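Local atomic coordinates of Alpha/beta hydrolase fold-3 domain protein (Sulfolobus islandicus, PDB entry 5LK6), a protein that probably hydrolyses carboxylic ester bonds, acting as a thermostable lipase or carboxylesterase with the alpha/beta hydrolase fold. Residues 54-59 with 109-114; 85-90 with 105-110; 174-179 with 237-242. All blocks are in the same frame, centred on the assembly; numbering follows the deposited sequence.

Contact 1: 54-59 with 109-114; sequences SEANIN and DYRLAP
N59 and D109 meet through their backbones: the amide N of D109 donates to N59 O over 2.8 Å. Beside this bond, N59 CB and D109 CB lie 4.1 Å apart. I58, buried, turns its CG2 to 4.1 Å from D109 O and also packs against I51 of strand 46-52.

The most closely packed part is formed by R111, which reaches back from its loop with the chain bent at chi3 (-62°). It lays one guanidinium face over A56, R111 NE lying 3.8 Å from A56 CB, with E55 O over the same face.

The looser parts lie to either side of this packing. Between N59 N and D109 O the backbones are joined through a water, which accepts from the former and donates to the latter. The exposed carboxylate of E55 meets the edge of the guanidinium, the two planes almost perpendicular. In this salt bridge R111 NH2 gives E55 OE1 a nearly straight bond (164°) of 3.1 Å, on the anti side of the carboxylate.

R111 NE makes a second salt bridge, to D124, so the positive charge is shared between two acids, which probably fixes the rotation of the guanidinium. R111 thereby joins the loops before strand 57-63 and after strand 104-108 to helix 120-133, while the D109-N59 bond lies where these antiparallel strands pair in the alpha/beta hydrolase sheet.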
loop_
_atom_site.group_PDB
_atom_site.type_symbol
_atom_site.label_atom_id
_atom_site.label_comp_id
_atom_site.label_asym_id
_atom_site.label_seq_id
_atom_site.Cartn_x
_atom_site.Cartn_y
_atom_site.Cartn_z
ATOM N N SER A 54 -14.567 26.009 -20.144
ATOM C CA SER A 54 -14.919 27.409 -19.950
ATOM C C SER A 54 -13.886 28.374 -20.600
ATOM O O SER A 54 -14.274 29.414 -21.098
ATOM C CB SER A 54 -15.201 27.732 -18.454
ATOM O OG SER A 54 -14.052 28.088 -17.672
ATOM N N GLU A 55 -12.596 28.015 -20.627
ATOM C CA GLU A 55 -11.541 28.887 -21.190
ATOM C C GLU A 55 -10.742 28.298 -22.328
ATOM O O GLU A 55 -9.946 29.001 -22.946
ATOM C CB GLU A 55 -10.562 29.315 -20.084
ATOM C CG GLU A 55 -11.105 30.415 -19.190
ATOM C CD GLU A 55 -10.183 30.766 -18.048
ATOM O OE1 GLU A 55 -9.014 30.279 -18.043
ATOM O OE2 GLU A 55 -10.656 31.527 -17.159
ATOM N N ALA A 56 -10.895 27.013 -22.595
ATOM C CA ALA A 56 -10.148 26.412 -23.674
ATOM C C ALA A 56 -10.811 25.150 -24.147
ATOM O O ALA A 56 -11.688 24.613 -23.497
ATOM C CB ALA A 56 -8.735 26.103 -23.206
ATOM N N ASN A 57 -10.350 24.679 -25.281
ATOM C CA ASN A 57 -10.714 23.391 -25.771
ATOM C C ASN A 57 -9.684 22.357 -25.274
ATOM O O ASN A 57 -8.549 22.280 -25.776
ATOM C CB ASN A 57 -10.821 23.417 -27.297
ATOM C CG ASN A 57 -11.963 22.567 -27.778
ATOM O OD1 ASN A 57 -11.764 21.435 -28.237
ATOM N ND2 ASN A 57 -13.186 23.069 -27.591
ATOM N N ILE A 58 -10.129 21.542 -24.314
ATOM C CA ILE A 58 -9.274 20.630 -23.517
ATOM C C ILE A 58 -9.124 19.193 -24.075
ATOM O O ILE A 58 -10.081 18.392 -24.042
ATOM C CB ILE A 58 -9.810 20.514 -22.056
ATOM C CG1 ILE A 58 -9.973 21.879 -21.420
ATOM C CG2 ILE A 58 -8.879 19.676 -21.213
ATOM C CD1 ILE A 58 -11.039 21.866 -20.357
ATOM N N ASN A 59 -7.923 18.846 -24.529
ATOM C CA ASN A 59 -7.668 17.483 -24.929
ATOM C C ASN A 59 -7.625 16.523 -23.762
ATOM O O ASN A 59 -7.131 16.856 -22.705
ATOM C CB ASN A 59 -6.386 17.377 -25.676
ATOM C CG ASN A 59 -6.442 18.105 -26.976
ATOM O OD1 ASN A 59 -7.511 18.511 -27.454
ATOM N ND2 ASN A 59 -5.299 18.307 -27.544
ATOM N N ASP A 109 -5.172 16.619 -20.691
ATOM C CA ASP A 109 -4.067 17.555 -21.085
ATOM C C ASP A 109 -4.464 18.984 -20.680
ATOM O O ASP A 109 -4.770 19.830 -21.517
ATOM C CB ASP A 109 -3.726 17.498 -22.614
ATOM C CG ASP A 109 -2.329 16.969 -22.917
ATOM O OD1 ASP A 109 -1.415 17.130 -22.084
ATOM O OD2 ASP A 109 -2.099 16.417 -24.027
ATOM N N TYR A 110 -4.449 19.249 -19.384
ATOM C CA TYR A 110 -4.702 20.586 -18.857
ATOM C C TYR A 110 -3.601 21.505 -19.387
ATOM O O TYR A 110 -2.505 21.050 -19.715
ATOM C CB TYR A 110 -4.762 20.592 -17.295
ATOM C CG TYR A 110 -3.494 20.105 -16.566
ATOM C CD1 TYR A 110 -2.406 20.957 -16.361
ATOM C CD2 TYR A 110 -3.399 18.795 -16.099
ATOM C CE1 TYR A 110 -1.276 20.515 -15.713
ATOM C CE2 TYR A 110 -2.267 18.322 -15.476
ATOM C CZ TYR A 110 -1.215 19.173 -15.276
ATOM O OH TYR A 110 -0.092 18.698 -14.665
ATOM N N ARG A 111 -3.903 22.791 -19.454
ATOM C CA ARG A 111 -2.949 23.811 -19.919
ATOM C C ARG A 111 -1.752 24.015 -18.966
ATOM O O ARG A 111 -1.935 24.168 -17.730
ATOM C CB ARG A 111 -3.667 25.163 -20.102
ATOM C CG ARG A 111 -4.450 25.313 -21.422
ATOM C CD ARG A 111 -5.286 26.579 -21.419
ATOM N NE ARG A 111 -6.302 26.548 -20.354
ATOM C CZ ARG A 111 -6.781 27.651 -19.784
ATOM N NH1 ARG A 111 -6.368 28.836 -20.223
ATOM N NH2 ARG A 111 -7.686 27.604 -18.791
ATOM N N LEU A 112 -0.547 24.071 -19.572
ATOM C CA LEU A 112 0.714 24.133 -18.821
ATOM C C LEU A 112 1.373 25.519 -18.744
ATOM O O LEU A 112 1.253 26.379 -19.649
ATOM C CB LEU A 112 1.705 23.174 -19.435
ATOM C CG LEU A 112 1.274 21.699 -19.555
ATOM C CD1 LEU A 112 2.150 20.821 -20.468
ATOM C CD2 LEU A 112 1.222 21.143 -18.134
ATOM N N ALA A 113 2.094 25.719 -17.663
ATOM C CA ALA A 113 2.943 26.851 -17.522
ATOM C C ALA A 113 4.249 26.525 -18.228
ATOM O O ALA A 113 4.554 25.350 -18.447
ATOM C CB ALA A 113 3.183 27.105 -16.055
ATOM N N PRO A 114 5.025 27.540 -18.624
ATOM C CA PRO A 114 4.771 28.959 -18.362
ATOM C C PRO A 114 3.776 29.654 -19.270
ATOM O O PRO A 114 3.437 30.816 -18.995
ATOM C CB PRO A 114 6.147 29.587 -18.568
ATOM C CG PRO A 114 6.735 28.742 -19.625
ATOM C CD PRO A 114 6.335 27.346 -19.245
HETATM O O HOH W 1 -5.509 20.519 -24.482
#

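Contact 2: 85-90 with 105-110; sequences GDVESY and VVSVDY
V87 presses its side chain against S107 and D109. From CB outward, each step has its own neighbour. V87 CB lies 3.5 Å from D109 OD2. With CG1 anti to the backbone N (chi1 164°), the other branch, CG2, is left beside that N and leans over the strand. V87 CG2 comes 3.4 Å from S107 O and also approaches S107 OG and D109 CG, so that the methyl faces a peptide oxygen, a hydroxyl and a carboxylate.

The backbone of V87 supplies the polar part. V87 N donates a hydrogen bond to D109 OD1 at 3.3 Å, arriving from above the carboxylate plane, 55° out of it. The carbonyl oxygen of V87 receives a bond from a water that also donates to S107 OG, linking the buried S107 hydroxyl to the V87 carbonyl. D86 fixes the start of this turn: D86 OD1 accepts from S89 N at 2.9 Å, an Asx motif, while OD2 forms a salt bridge with R32. With D109 OD1 5.3 Å from D86 OD2, the arginine probably eases the repulsion of the two like charges.

The turn belongs to a beta-alpha-beta crossover. The chain leaves strand 72-77, passes through 85-90 to Y90, the N-cap of helix 91-101, and returns along strand 104-108, which lies in the sheet between its parallel neighbour 72-77 and antiparallel strand 57-63; V87 also touches R61 of the latter, and S107 packs on C94 of the helix.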
loop_
_atom_site.group_PDB
_atom_site.type_symbol
_atom_site.label_atom_id
_atom_site.label_comp_id
_atom_site.label_asym_id
_atom_site.label_seq_id
_atom_site.Cartn_x
_atom_site.Cartn_y
_atom_site.Cartn_z
ATOM N N GLY A 85 5.344 17.034 -18.515
ATOM C CA GLY A 85 4.363 16.001 -18.619
ATOM C C GLY A 85 3.253 16.383 -19.575
ATOM O O GLY A 85 3.121 17.544 -19.992
ATOM N N ASP A 86 2.455 15.376 -19.902
ATOM C CA ASP A 86 1.342 15.463 -20.877
ATOM C C ASP A 86 0.757 14.074 -21.089
ATOM O O ASP A 86 1.297 13.086 -20.626
ATOM C CB ASP A 86 1.737 16.110 -22.229
ATOM C CG ASP A 86 2.914 15.448 -22.927
ATOM O OD1 ASP A 86 3.309 14.288 -22.635
ATOM O OD2 ASP A 86 3.439 16.141 -23.834
ATOM N N VAL A 87 -0.381 14.024 -21.759
ATOM C CA VAL A 87 -1.050 12.772 -22.087
ATOM C C VAL A 87 -0.123 11.743 -22.723
ATOM O O VAL A 87 -0.153 10.594 -22.329
ATOM C CB VAL A 87 -2.287 13.062 -22.926
ATOM C CG1 VAL A 87 -2.823 11.828 -23.627
ATOM C CG2 VAL A 87 -3.362 13.619 -22.019
ATOM N N GLU A 88 0.719 12.148 -23.661
ATOM C CA GLU A 88 1.552 11.192 -24.379
ATOM C C GLU A 88 2.557 10.578 -23.419
ATOM O O GLU A 88 2.630 9.358 -23.299
ATOM C CB GLU A 88 2.201 11.793 -25.655
ATOM C CG GLU A 88 1.296 11.871 -26.912
ATOM C CD GLU A 88 0.942 10.475 -27.625
ATOM O OE1 GLU A 88 1.106 9.295 -27.077
ATOM O OE2 GLU A 88 0.437 10.554 -28.794
ATOM N N SER A 89 3.286 11.412 -22.690
ATOM C CA SER A 89 4.265 10.935 -21.701
ATOM C C SER A 89 3.641 10.084 -20.585
ATOM O O SER A 89 4.308 9.197 -20.081
ATOM C CB SER A 89 5.041 12.099 -21.062
ATOM O OG SER A 89 4.222 13.012 -20.303
ATOM N N TYR A 90 2.385 10.335 -20.229
ATOM C CA TYR A 90 1.706 9.595 -19.163
ATOM C C TYR A 90 0.956 8.334 -19.612
ATOM O O TYR A 90 0.283 7.646 -18.801
ATOM C CB TYR A 90 0.795 10.544 -18.356
ATOM C CG TYR A 90 1.573 11.123 -17.171
ATOM C CD1 TYR A 90 2.656 11.982 -17.368
ATOM C CD2 TYR A 90 1.283 10.754 -15.893
ATOM C CE1 TYR A 90 3.377 12.472 -16.309
ATOM C CE2 TYR A 90 2.005 11.246 -14.830
ATOM C CZ TYR A 90 3.050 12.104 -15.054
ATOM O OH TYR A 90 3.741 12.567 -13.978
ATOM N N VAL A 105 -10.311 5.351 -17.784
ATOM C CA VAL A 105 -9.412 6.455 -17.417
ATOM C C VAL A 105 -9.498 7.577 -18.473
ATOM O O VAL A 105 -9.358 7.315 -19.672
ATOM C CB VAL A 105 -7.954 5.970 -17.227
ATOM C CG1 VAL A 105 -7.028 7.151 -16.928
ATOM C CG2 VAL A 105 -7.904 4.968 -16.065
ATOM N N VAL A 106 -9.744 8.797 -18.005
ATOM C CA VAL A 106 -9.696 10.007 -18.807
ATOM C C VAL A 106 -8.488 10.877 -18.329
ATOM O O VAL A 106 -8.578 11.610 -17.339
ATOM C CB VAL A 106 -11.026 10.769 -18.639
ATOM C CG1 VAL A 106 -11.097 12.026 -19.511
ATOM C CG2 VAL A 106 -12.160 9.867 -18.982
ATOM N N SER A 107 -7.373 10.758 -19.041
ATOM C CA SER A 107 -6.148 11.535 -18.849
ATOM C C SER A 107 -6.317 12.944 -19.474
ATOM O O SER A 107 -6.443 13.082 -20.695
ATOM C CB SER A 107 -5.013 10.767 -19.518
ATOM O OG SER A 107 -3.789 11.408 -19.353
ATOM N N VAL A 108 -6.374 13.982 -18.637
ATOM C CA VAL A 108 -6.632 15.360 -19.089
ATOM C C VAL A 108 -5.323 16.104 -19.453
ATOM O O VAL A 108 -4.439 16.152 -18.626
ATOM C CB VAL A 108 -7.393 16.110 -18.004
ATOM C CG1 VAL A 108 -7.705 17.522 -18.440
ATOM C CG2 VAL A 108 -8.715 15.389 -17.656
ATOM N N ASP A 109 -5.172 16.619 -20.691
ATOM C CA ASP A 109 -4.067 17.555 -21.085
ATOM C C ASP A 109 -4.464 18.984 -20.680
ATOM O O ASP A 109 -4.770 19.830 -21.517
ATOM C CB ASP A 109 -3.726 17.498 -22.614
ATOM C CG ASP A 109 -2.329 16.969 -22.917
ATOM O OD1 ASP A 109 -1.415 17.130 -22.084
ATOM O OD2 ASP A 109 -2.099 16.417 -24.027
ATOM N N TYR A 110 -4.449 19.249 -19.384
ATOM C CA TYR A 110 -4.702 20.586 -18.857
ATOM C C TYR A 110 -3.601 21.505 -19.387
ATOM O O TYR A 110 -2.505 21.050 -19.715
ATOM C CB TYR A 110 -4.762 20.592 -17.295
ATOM C CG TYR A 110 -3.494 20.105 -16.566
ATOM C CD1 TYR A 110 -2.406 20.957 -16.361
ATOM C CD2 TYR A 110 -3.399 18.795 -16.099
ATOM C CE1 TYR A 110 -1.276 20.515 -15.713
ATOM C CE2 TYR A 110 -2.267 18.322 -15.476
ATOM C CZ TYR A 110 -1.215 19.173 -15.276
ATOM O OH TYR A 110 -0.092 18.698 -14.665
HETATM O O HOH W 2 -1.998 9.868 -20.536
#

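Contact 3: 174-179 with 237-242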
loop_
_atom_site.group_PDB
_atom_site.type_symbol
_atom_site.label_atom_id
_atom_site.label_comp_id
_atom_site.label_asym_id
_atom_site.label_seq_id
_atom_site.Cartn_x
_atom_site.Cartn_y
_atom_site.Cartn_z
ATOM N N ILE A 174 -7.627 10.121 -5.354
ATOM C CA ILE A 174 -6.351 9.494 -5.206
ATOM C C ILE A 174 -5.263 10.517 -5.409
ATOM O O ILE A 174 -5.070 11.013 -6.515
ATOM C CB ILE A 174 -6.244 8.319 -6.168
ATOM C CG1 ILE A 174 -7.354 7.345 -5.800
ATOM C CG2 ILE A 174 -4.870 7.629 -6.047
ATOM C CD1 ILE A 174 -7.368 6.109 -6.622
ATOM N N LEU A 175 -4.557 10.823 -4.318
ATOM C CA LEU A 175 -3.416 11.742 -4.309
ATOM C C LEU A 175 -2.071 11.003 -4.203
ATOM O O LEU A 175 -1.716 10.457 -3.158
ATOM C CB LEU A 175 -3.578 12.692 -3.175
ATOM C CG LEU A 175 -4.631 13.802 -3.226
ATOM C CD1 LEU A 175 -5.797 13.590 -4.174
ATOM C CD2 LEU A 175 -5.096 14.101 -1.816
ATOM N N ILE A 176 -1.345 10.961 -5.319
ATOM C CA ILE A 176 -0.056 10.266 -5.416
ATOM C C ILE A 176 1.055 11.285 -5.238
ATOM O O ILE A 176 1.198 12.208 -6.036
ATOM C CB ILE A 176 0.083 9.578 -6.775
ATOM C CG1 ILE A 176 -1.111 8.624 -6.986
ATOM C CG2 ILE A 176 1.400 8.818 -6.868
ATOM C CD1 ILE A 176 -1.442 8.284 -8.430
ATOM N N TYR A 177 1.825 11.139 -4.168
ATOM C CA TYR A 177 2.811 12.125 -3.775
ATOM C C TYR A 177 2.459 13.578 -4.156
ATOM O O TYR A 177 3.238 14.303 -4.815
ATOM C CB TYR A 177 4.232 11.722 -4.190
ATOM C CG TYR A 177 4.410 10.896 -5.486
ATOM C CD1 TYR A 177 4.413 11.514 -6.717
ATOM C CD2 TYR A 177 4.698 9.523 -5.433
ATOM C CE1 TYR A 177 4.606 10.781 -7.865
ATOM C CE2 TYR A 177 4.892 8.794 -6.594
ATOM C CZ TYR A 177 4.834 9.436 -7.798
ATOM O OH TYR A 177 5.023 8.757 -8.941
ATOM N N PRO A 178 1.320 14.032 -3.665
ATOM C CA PRO A 178 0.895 15.386 -3.956
ATOM C C PRO A 178 1.722 16.529 -3.367
ATOM O O PRO A 178 2.318 16.397 -2.330
ATOM C CB PRO A 178 -0.495 15.449 -3.306
ATOM C CG PRO A 178 -0.356 14.554 -2.118
ATOM C CD PRO A 178 0.443 13.393 -2.687
ATOM N N ALA A 179 1.648 17.664 -4.024
ATOM C CA ALA A 179 2.007 18.950 -3.464
ATOM C C ALA A 179 0.708 19.540 -2.923
ATOM O O ALA A 179 -0.284 19.479 -3.585
ATOM C CB ALA A 179 2.638 19.836 -4.546
ATOM N N LEU A 237 -7.405 8.018 -1.027
ATOM C CA LEU A 237 -6.176 7.262 -0.935
ATOM C C LEU A 237 -5.025 8.232 -1.162
ATOM O O LEU A 237 -4.929 8.831 -2.220
ATOM C CB LEU A 237 -6.117 6.166 -1.985
ATOM C CG LEU A 237 -4.822 5.371 -2.050
ATOM C CD1 LEU A 237 -4.494 4.691 -0.728
ATOM C CD2 LEU A 237 -4.945 4.376 -3.190
ATOM N N ILE A 238 -4.150 8.353 -0.179
ATOM C CA ILE A 238 -2.978 9.211 -0.296
ATOM C C ILE A 238 -1.729 8.333 -0.226
ATOM O O ILE A 238 -1.596 7.566 0.699
ATOM C CB ILE A 238 -2.976 10.305 0.767
ATOM C CG1 ILE A 238 -4.199 11.173 0.512
ATOM C CG2 ILE A 238 -1.735 11.147 0.613
ATOM C CD1 ILE A 238 -4.473 12.235 1.571
ATOM N N ILE A 239 -0.861 8.455 -1.226
ATOM C CA ILE A 239 0.375 7.708 -1.298
ATOM C C ILE A 239 1.496 8.691 -1.180
ATOM O O ILE A 239 1.480 9.755 -1.795
ATOM C CB ILE A 239 0.521 6.980 -2.638
ATOM C CG1 ILE A 239 -0.449 5.836 -2.692
ATOM C CG2 ILE A 239 1.944 6.461 -2.898
ATOM C CD1 ILE A 239 -0.635 5.356 -4.117
ATOM N N THR A 240 2.536 8.279 -0.459
ATOM C CA THR A 240 3.619 9.167 -0.076
ATOM C C THR A 240 4.908 8.358 -0.260
ATOM O O THR A 240 4.910 7.071 -0.291
ATOM C CB THR A 240 3.190 9.659 1.319
ATOM O OG1 THR A 240 2.893 11.102 1.331
ATOM C CG2 THR A 240 4.028 9.266 2.339
ATOM N N ALA A 241 6.003 9.088 -0.516
ATOM C CA ALA A 241 7.321 8.445 -0.599
ATOM C C ALA A 241 8.200 8.876 0.562
ATOM O O ALA A 241 8.168 10.031 0.999
ATOM C CB ALA A 241 7.979 8.719 -1.898
ATOM N N GLU A 242 8.997 7.921 1.065
ATOM C CA GLU A 242 9.804 8.150 2.247
ATOM C C GLU A 242 10.869 9.191 2.004
ATOM O O GLU A 242 11.027 10.068 2.827
ATOM C CB GLU A 242 10.437 6.868 2.730
ATOM C CG GLU A 242 11.170 7.065 4.022
ATOM C CD GLU A 242 11.912 5.857 4.533
ATOM O OE1 GLU A 242 11.963 4.810 3.843
ATOM O OE2 GLU A 242 12.421 5.971 5.674
#
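The parallel part of the central mixed sheet of the alpha/beta hydrolase fold supplies this contact, in which strand 174-176 runs beside strand 237-241 with their directions only 5° apart and axes 4.8 Å from each other. Three backbone bonds zip them in parallel fashion: L175 N donates to L237 O, I239 N to L175 O, each at 2.9 Å, and Y177 N to I239 O at 2.8 Å. The last is more bent (141°), near Y177 and P178, which follow I176.

Side chains alternate between the two faces. On one, L175 and I238 stand side by side, L175 CG and I238 CG1 both anti to the carbonyl carbon of their own residue, and L175 CD2 meets I238 CG1 at 3.8 Å. On the other, the side chains of I174 and L237 cross at a slant, I174 CG1 lying 4.2 Å from L237 CB, and I176 CG1 approaches I239 CD1 more distantly.

Beyond I176 comes Y177. I176 CG2 lies above the centre of one face of its ring, and its OH is bonded to L277 N. The ring also meets that of H274 at an inclined angle and touches D244, residues that with S151 are arranged like a Ser-His-Asp triad, so this end of the contact probably borders the active site.

Helix 247-259 covers the L175 and I238 face, and helix 285-302 packs on I174, I176 and I239 of the other. Strands 144-150 and 264-269 flank the pair within the sheet.

All three contacts belong to one eight-stranded mixed sheet. Contacts 1 and 2, centred 11 Å apart, end on the same stretch of chain, share D109 and Y110 and touch directly, I58 CG2 lying 3.7 Å from V108 CG1. D109 faces strand 57-63 through its backbone and the 85-90 turn through its carboxylate. Contact 3 opens only after both have closed; its centre lies 24 Å from that of contact 1 and 18 Å from that of contact 2, with strands 72-77 and 144-150 between. Contact 1 thus marks the antiparallel junction of 57-63 and 104-108, contact 2 the crossover into 104-108, and contact 3 parallel strands leading towards the probable catalytic residues.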